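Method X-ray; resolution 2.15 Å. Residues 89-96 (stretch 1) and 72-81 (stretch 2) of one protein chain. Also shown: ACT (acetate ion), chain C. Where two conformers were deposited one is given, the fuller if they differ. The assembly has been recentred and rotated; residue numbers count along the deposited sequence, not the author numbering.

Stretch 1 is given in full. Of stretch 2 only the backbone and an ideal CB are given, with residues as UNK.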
ATOM      1  N   ALA A  89      -7.760 -11.014 -24.989  1.00 27.79           N
ATOM      2  CA  ALA A  89      -8.895 -11.778 -25.463  1.00 28.03           C
ATOM      3  C   ALA A  89     -10.193 -11.128 -24.963  1.00 28.29           C
ATOM      4  O   ALA A  89     -10.231 -10.547 -23.869  1.00 28.17           O
ATOM      5  CB  ALA A  89      -8.786 -13.199 -24.934  1.00 27.90           C
ATOM      6  N   TYR A  90     -11.256 -11.232 -25.752  1.00 28.40           N
ATOM      7  CA  TYR A  90     -12.531 -10.614 -25.399  1.00 28.76           C
ATOM      8  C   TYR A  90     -13.638 -11.286 -26.213  1.00 30.33           C
ATOM      9  O   TYR A  90     -13.685 -11.101 -27.437  1.00 30.30           O
ATOM     10  CB  TYR A  90     -12.506  -9.140 -25.725  1.00 28.51           C
ATOM     11  CG  TYR A  90     -13.688  -8.386 -25.182  1.00 28.95           C
ATOM     12  CD1 TYR A  90     -13.614  -7.712 -23.967  1.00 32.98           C
ATOM     13  CD2 TYR A  90     -14.900  -8.350 -25.881  1.00 28.59           C
ATOM     14  CE1 TYR A  90     -14.747  -6.983 -23.437  1.00 32.20           C
ATOM     15  CE2 TYR A  90     -16.030  -7.655 -25.371  1.00 30.65           C
ATOM     16  CZ  TYR A  90     -15.946  -6.979 -24.154  1.00 31.21           C
ATOM     17  OH  TYR A  90     -17.040  -6.303 -23.671  1.00 26.46           O
ATOM     18  N   ARG A  91     -14.491 -12.083 -25.556  1.00 29.95           N
ATOM     19  CA  ARG A  91     -15.642 -12.706 -26.238  1.00 31.15           C
ATOM     20  C   ARG A  91     -16.718 -11.700 -26.561  1.00 31.10           C
ATOM     21  O   ARG A  91     -17.193 -10.996 -25.681  1.00 29.96           O
ATOM     22  CB  ARG A  91     -16.244 -13.815 -25.407  1.00 30.60           C
ATOM     23  CG  ARG A  91     -15.222 -14.855 -25.138  1.00 33.92           C
ATOM     24  CD  ARG A  91     -15.720 -15.860 -24.154  1.00 39.05           C
ATOM     25  NE  ARG A  91     -16.396 -16.908 -24.894  1.00 46.27           N
ATOM     26  CZ  ARG A  91     -15.760 -17.842 -25.613  1.00 49.12           C
ATOM     27  NH1 ARG A  91     -14.427 -17.873 -25.675  1.00 50.04           N
ATOM     28  NH2 ARG A  91     -16.464 -18.749 -26.273  1.00 51.87           N
ATOM     29  N   THR A  92     -17.081 -11.622 -27.841  1.00 32.24           N
ATOM     30  CA  THR A  92     -18.068 -10.632 -28.306  1.00 33.22           C
ATOM     31  C   THR A  92     -19.497 -11.172 -28.258  1.00 33.95           C
ATOM     32  O   THR A  92     -20.431 -10.496 -28.691  1.00 34.48           O
ATOM     33  CB  THR A  92     -17.752 -10.119 -29.733  1.00 33.08           C
ATOM     34  OG1 THR A  92     -17.575 -11.238 -30.613  1.00 32.57           O
ATOM     35  CG2 THR A  92     -16.466  -9.318 -29.721  1.00 34.78           C
ATOM     36  N   ARG A  93     -19.663 -12.374 -27.711  1.00 33.93           N
ATOM     37  CA  ARG A  93     -20.944 -13.018 -27.644  1.00 34.56           C
ATOM     38  C   ARG A  93     -21.111 -13.784 -26.351  1.00 34.58           C
ATOM     39  O   ARG A  93     -20.171 -14.414 -25.856  1.00 34.17           O
ATOM     40  CB  ARG A  93     -21.082 -14.009 -28.798  1.00 35.03           C
ATOM     41  CG  ARG A  93     -22.200 -13.723 -29.735  1.00 38.14           C
ATOM     42  CD  ARG A  93     -21.900 -12.493 -30.516  1.00 43.03           C
ATOM     43  NE  ARG A  93     -22.808 -12.317 -31.631  1.00 46.48           N
ATOM     44  CZ  ARG A  93     -22.531 -11.535 -32.663  1.00 50.17           C
ATOM     45  NH1 ARG A  93     -23.399 -11.414 -33.666  1.00 49.78           N
ATOM     46  NH2 ARG A  93     -21.377 -10.865 -32.682  1.00 52.97           N
ATOM     47  N   ASP A  94     -22.331 -13.732 -25.830  1.00 34.33           N
ATOM     48  CA  ASP A  94     -22.789 -14.566 -24.720  1.00 34.33           C
ATOM     49  C   ASP A  94     -22.095 -14.310 -23.421  1.00 33.66           C
ATOM     50  O   ASP A  94     -22.032 -15.215 -22.604  1.00 34.31           O
ATOM     51  CB  ASP A  94     -22.649 -16.062 -25.027  1.00 34.74           C
ATOM     52  CG  ASP A  94     -23.385 -16.476 -26.280  1.00 36.81           C
ATOM     53  OD1 ASP A  94     -24.485 -15.932 -26.578  1.00 38.76           O
ATOM     54  OD2 ASP A  94     -22.840 -17.356 -26.979  1.00 40.87           O
ATOM     55  N   ARG A  95     -21.551 -13.114 -23.234  1.00 32.90           N
ATOM     56  CA  ARG A  95     -21.017 -12.717 -21.924  1.00 32.11           C
ATOM     57  C   ARG A  95     -22.160 -12.507 -20.939  1.00 31.91           C
ATOM     58  O   ARG A  95     -23.307 -12.235 -21.330  1.00 30.67           O
ATOM     59  CB  ARG A  95     -20.193 -11.450 -22.035  1.00 32.11           C
ATOM     60  CG  ARG A  95     -18.835 -11.596 -22.837  1.00 33.55           C
ATOM     61  CD  ARG A  95     -17.784 -10.535 -22.418  1.00 30.33           C
ATOM     62  NE  ARG A  95     -18.315  -9.171 -22.488  1.00 28.64           N
ATOM     63  CZ  ARG A  95     -18.847  -8.516 -21.455  1.00 32.47           C
ATOM     64  NH1 ARG A  95     -18.932  -9.094 -20.249  1.00 31.32           N
ATOM     65  NH2 ARG A  95     -19.310  -7.273 -21.638  1.00 32.02           N
ATOM     66  N   ASP A  96     -21.850 -12.710 -19.665  1.00 31.58           N
ATOM     67  CA  ASP A  96     -22.816 -12.508 -18.610  1.00 31.77           C
ATOM     68  C   ASP A  96     -22.298 -11.428 -17.674  1.00 32.41           C
ATOM     69  O   ASP A  96     -21.176 -10.904 -17.837  1.00 33.08           O
ATOM     70  CB  ASP A  96     -23.150 -13.819 -17.885  1.00 30.72           C
ATOM     71  CG  ASP A  96     -21.961 -14.395 -17.087  1.00 32.56           C
ATOM     72  OD1 ASP A  96     -20.790 -14.014 -17.301  1.00 29.90           O
ATOM     73  OD2 ASP A  96     -22.210 -15.270 -16.230  1.00 32.24           O
ATOM     74  N   UNK A  72     -26.335  -3.044 -29.425  1.00 33.66           N
ATOM     75  CA  UNK A  72     -25.692  -3.770 -28.349  1.00 33.12           C
ATOM     76  C   UNK A  72     -24.561  -4.601 -28.931  1.00 32.78           C
ATOM     77  O   UNK A  72     -23.424  -4.502 -28.463  1.00 33.36           O
ATOM     78  CB  UNK A  72     -26.694  -4.650 -27.599  1.00 33.12           C
ATOM     79  N   UNK A  73     -24.866  -5.383 -29.962  0.50 32.47           N
ATOM     80  CA  UNK A  73     -23.869  -6.233 -30.598  0.50 32.25           C
ATOM     81  C   UNK A  73     -22.684  -5.436 -31.127  0.50 32.92           C
ATOM     82  O   UNK A  73     -21.536  -5.875 -30.988  0.50 32.80           O
ATOM     83  CB  UNK A  73     -24.510  -7.026 -31.739  0.50 32.25           C
ATOM     84  N   UNK A  74     -22.969  -4.277 -31.730  1.00 32.95           N
ATOM     85  CA  UNK A  74     -21.927  -3.391 -32.275  1.00 33.87           C
ATOM     86  C   UNK A  74     -20.973  -2.828 -31.220  1.00 34.74           C
ATOM     87  O   UNK A  74     -19.777  -2.724 -31.461  1.00 33.79           O
ATOM     88  CB  UNK A  74     -22.586  -2.227 -33.018  1.00 33.87           C
ATOM     89  N   UNK A  75     -21.502  -2.461 -30.054  1.00 35.33           N
ATOM     90  CA  UNK A  75     -20.646  -2.005 -28.968  1.00 35.42           C
ATOM     91  C   UNK A  75     -19.687  -3.112 -28.598  1.00 35.44           C
ATOM     92  O   UNK A  75     -18.507  -2.866 -28.448  1.00 37.31           O
ATOM     93  CB  UNK A  75     -21.471  -1.573 -27.754  1.00 35.42           C
ATOM     94  N   UNK A  76     -20.197  -4.341 -28.484  1.00 35.10           N
ATOM     95  CA  UNK A  76     -19.397  -5.503 -28.104  1.00 33.99           C
ATOM     96  C   UNK A  76     -18.340  -5.856 -29.148  1.00 32.97           C
ATOM     97  O   UNK A  76     -17.188  -6.185 -28.790  1.00 31.90           O
ATOM     98  CB  UNK A  76     -20.311  -6.708 -27.872  1.00 33.99           C
ATOM     99  N   UNK A  77     -18.729  -5.792 -30.414  1.00 30.82           N
ATOM    100  CA  UNK A  77     -17.774  -5.972 -31.514  1.00 30.52           C
ATOM    101  C   UNK A  77     -16.675  -4.908 -31.435  1.00 30.35           C
ATOM    102  O   UNK A  77     -15.490  -5.211 -31.553  1.00 30.05           O
ATOM    103  CB  UNK A  77     -18.487  -5.902 -32.866  1.00 30.52           C
ATOM    104  N   UNK A  78     -17.060  -3.663 -31.197  1.00 29.76           N
ATOM    105  CA  UNK A  78     -16.053  -2.648 -31.043  1.00 29.50           C
ATOM    106  C   UNK A  78     -15.118  -2.905 -29.869  1.00 29.09           C
ATOM    107  O   UNK A  78     -13.900  -2.729 -29.983  1.00 29.78           O
ATOM    108  CB  UNK A  78     -16.726  -1.283 -30.881  1.00 29.50           C
ATOM    109  N   UNK A  79     -15.688  -3.316 -28.742  1.00 27.86           N
ATOM    110  CA  UNK A  79     -14.892  -3.629 -27.574  1.00 26.78           C
ATOM    111  C   UNK A  79     -13.953  -4.803 -27.869  1.00 27.00           C
ATOM    112  O   UNK A  79     -12.815  -4.823 -27.425  1.00 27.03           O
ATOM    113  CB  UNK A  79     -15.797  -3.947 -26.382  1.00 26.78           C
ATOM    114  N   UNK A  80     -14.442  -5.783 -28.612  1.00 26.63           N
ATOM    115  CA  UNK A  80     -13.600  -6.895 -29.037  1.00 26.40           C
ATOM    116  C   UNK A  80     -12.431  -6.454 -29.906  1.00 26.37           C
ATOM    117  O   UNK A  80     -11.313  -6.939 -29.749  1.00 27.13           O
ATOM    118  CB  UNK A  80     -14.442  -7.922 -29.797  1.00 26.40           C
ATOM    119  N   UNK A  81     -12.673  -5.529 -30.816  1.00 25.65           N
ATOM    120  CA  UNK A  81     -11.576  -4.994 -31.629  1.00 25.44           C
ATOM    121  C   UNK A  81     -10.524  -4.257 -30.784  1.00 25.62           C
ATOM    122  O   UNK A  81      -9.295  -4.424 -31.002  1.00 25.36           O
ATOM    123  CB  UNK A  81     -12.136  -4.048 -32.693  1.00 25.44           C
TER
HETATM  124  C   ACT C 302     -20.404  -5.692 -18.324  1.00 62.09           C
HETATM  125  O   ACT C 302     -20.498  -6.512 -17.391  1.00 62.70           O
HETATM  126  OXT ACT C 302     -20.069  -6.208 -19.395  1.00 60.82           O
HETATM  127  CH3 ACT C 302     -20.689  -4.220 -18.143  1.00 62.57           C

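Stretch 2 is helical throughout, with each backbone NH from 76 onward bonded to the carbonyl oxygen four residues earlier. Stretch 1 is an irregular segment lying against it; its backbone comes nearest at Y90 and T92, whose CA atoms are each 5.3 Å from the nearest helix CA, those of positions 80 and 76 respectively.

Position 72 has nothing of stretch 1 within 5.5 Å of its ideal CB. Many helix-compatible side chains would suit. It is A72, and it makes no contact.

At position 73 the CA-to-CB bond points sideways. The ideal CB lies 4.9 Å from R93 NH1, and the carbonyl of T92 is further off. A long polar or acidic side chain could reach the guanidinium; a short one would fall short. The deposited residue is Q73, with chi1 t and chi2 p, which brings its end back toward stretch 1. The amide is probably turned over in the model, so its individual contacts are left unassigned. Its end lies over one face of the R93 guanidinium.

At positions 74 and 75 nothing of stretch 1 lies within 5.5 Å of the ideal CB. Stretch 1 sets no preference at either. They are A74 and G75; neither touches stretch 1. G75 keeps ordinary helical angles of -60/-45.

Position 76 points toward stretch 1. Its ideal CB is 3.9 Å from T92 O and 5.0 Å from Y90 CE2. Beyond lie the Y90 hydroxyl and the R95 guanidinium, a donor and a positive charge. An acid long enough to reach both is the best choice; glutamine could also accept. The residue is E76, with chi1 and chi2 both m. Y90 OH donates to E76 OE1 at 2.7 Å, at the edge of the ring. R95 NH2 forms a salt bridge to E76 OE1 at 3.3 Å, also a hydrogen bond. A water donates to E76 OE1 and to R91 O, so one carboxylate oxygen gathers several donors. R95 NH2 also donates to OXT of the acetate at 2.6 Å.

Position 77 points away, but the ideal CB is 5.1 Å from T92 CG2 and the R93 guanidinium is not far off. An acidic or other polar side chain that bends back would suit. D77, with chi1 m, does so. Its OD1 makes a salt bridge with R93 NH2 at 3.4 Å and lies 3.7 Å from T92 CB.

Position 78 points away and meets nothing of stretch 1. Stretch 1 does not limit the choice. It is N78, whose OD1 is hydrogen-bonded to a residue just beyond the stretch.

Position 79 points toward the Y90 ring, with the ideal CB 3.8 Å from Y90 CZ. An apolar side chain fits, whether leucine, isoleucine, valine or methionine. L79 is present: its CB packs 3.8 Å from Y90 CZ, and its CD1 is 3.6 Å from Y90 OH.

Position 80 is tightly restricted. An ideal CB would sit 2.5 Å from T92 CG2, a clash, so glycine suits best. G80 is there. Its CA lies 3.8 Å from T92 CG2 and 3.7 Å from Y90 CD2, allowing close packing.

Position 81 points away and has nothing of stretch 1 within 5.5 Å, so stretch 1 sets no limit on it. It is A81, which makes no contact with stretch 1.

Stretch 2 72-81: AQAGEDNLGA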
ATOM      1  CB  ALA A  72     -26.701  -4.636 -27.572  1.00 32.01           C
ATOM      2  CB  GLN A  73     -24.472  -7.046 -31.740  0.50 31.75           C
ATOM      3  CG  GLN A  73     -23.554  -8.186 -32.150  0.50 28.61           C
ATOM      4  CD  GLN A  73     -23.006  -8.912 -30.939  0.50 22.87           C
ATOM      5  OE1 GLN A  73     -21.823  -8.824 -30.633  0.50 23.55           O
ATOM      6  NE2 GLN A  73     -23.867  -9.617 -30.238  0.50 19.87           N
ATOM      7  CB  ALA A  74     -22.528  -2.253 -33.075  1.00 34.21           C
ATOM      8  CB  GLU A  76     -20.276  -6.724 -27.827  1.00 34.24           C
ATOM      9  CG  GLU A  76     -21.097  -6.630 -26.542  1.00 37.46           C
ATOM     10  CD  GLU A  76     -20.321  -6.065 -25.368  1.00 39.46           C
ATOM     11  OE1 GLU A  76     -19.394  -6.731 -24.866  1.00 37.64           O
ATOM     12  OE2 GLU A  76     -20.661  -4.928 -24.957  1.00 42.96           O
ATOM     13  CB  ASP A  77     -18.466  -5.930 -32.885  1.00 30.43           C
ATOM     14  CG  ASP A  77     -19.434  -7.091 -33.091  1.00 31.59           C
ATOM     15  OD1 ASP A  77     -19.444  -8.057 -32.324  1.00 32.97           O
ATOM     16  OD2 ASP A  77     -20.235  -7.040 -34.035  1.00 40.50           O
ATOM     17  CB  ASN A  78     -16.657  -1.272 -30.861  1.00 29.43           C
ATOM     18  CG  ASN A  78     -15.584  -0.248 -30.550  1.00 30.23           C
ATOM     19  OD1 ASN A  78     -14.597  -0.132 -31.285  1.00 29.34           O
ATOM     20  ND2 ASN A  78     -15.754   0.488 -29.447  1.00 32.97           N
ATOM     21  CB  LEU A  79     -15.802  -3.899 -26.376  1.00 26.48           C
ATOM     22  CG  LEU A  79     -16.124  -2.636 -25.552  1.00 26.24           C
ATOM     23  CD1 LEU A  79     -17.393  -2.846 -24.680  1.00 27.21           C
ATOM     24  CD2 LEU A  79     -14.931  -2.297 -24.691  1.00 25.74           C
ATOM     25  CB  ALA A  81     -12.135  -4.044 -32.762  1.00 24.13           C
TER
HETATM   26  O   HOH W   1     -19.466  -9.215 -25.147  1.00 45.61           O
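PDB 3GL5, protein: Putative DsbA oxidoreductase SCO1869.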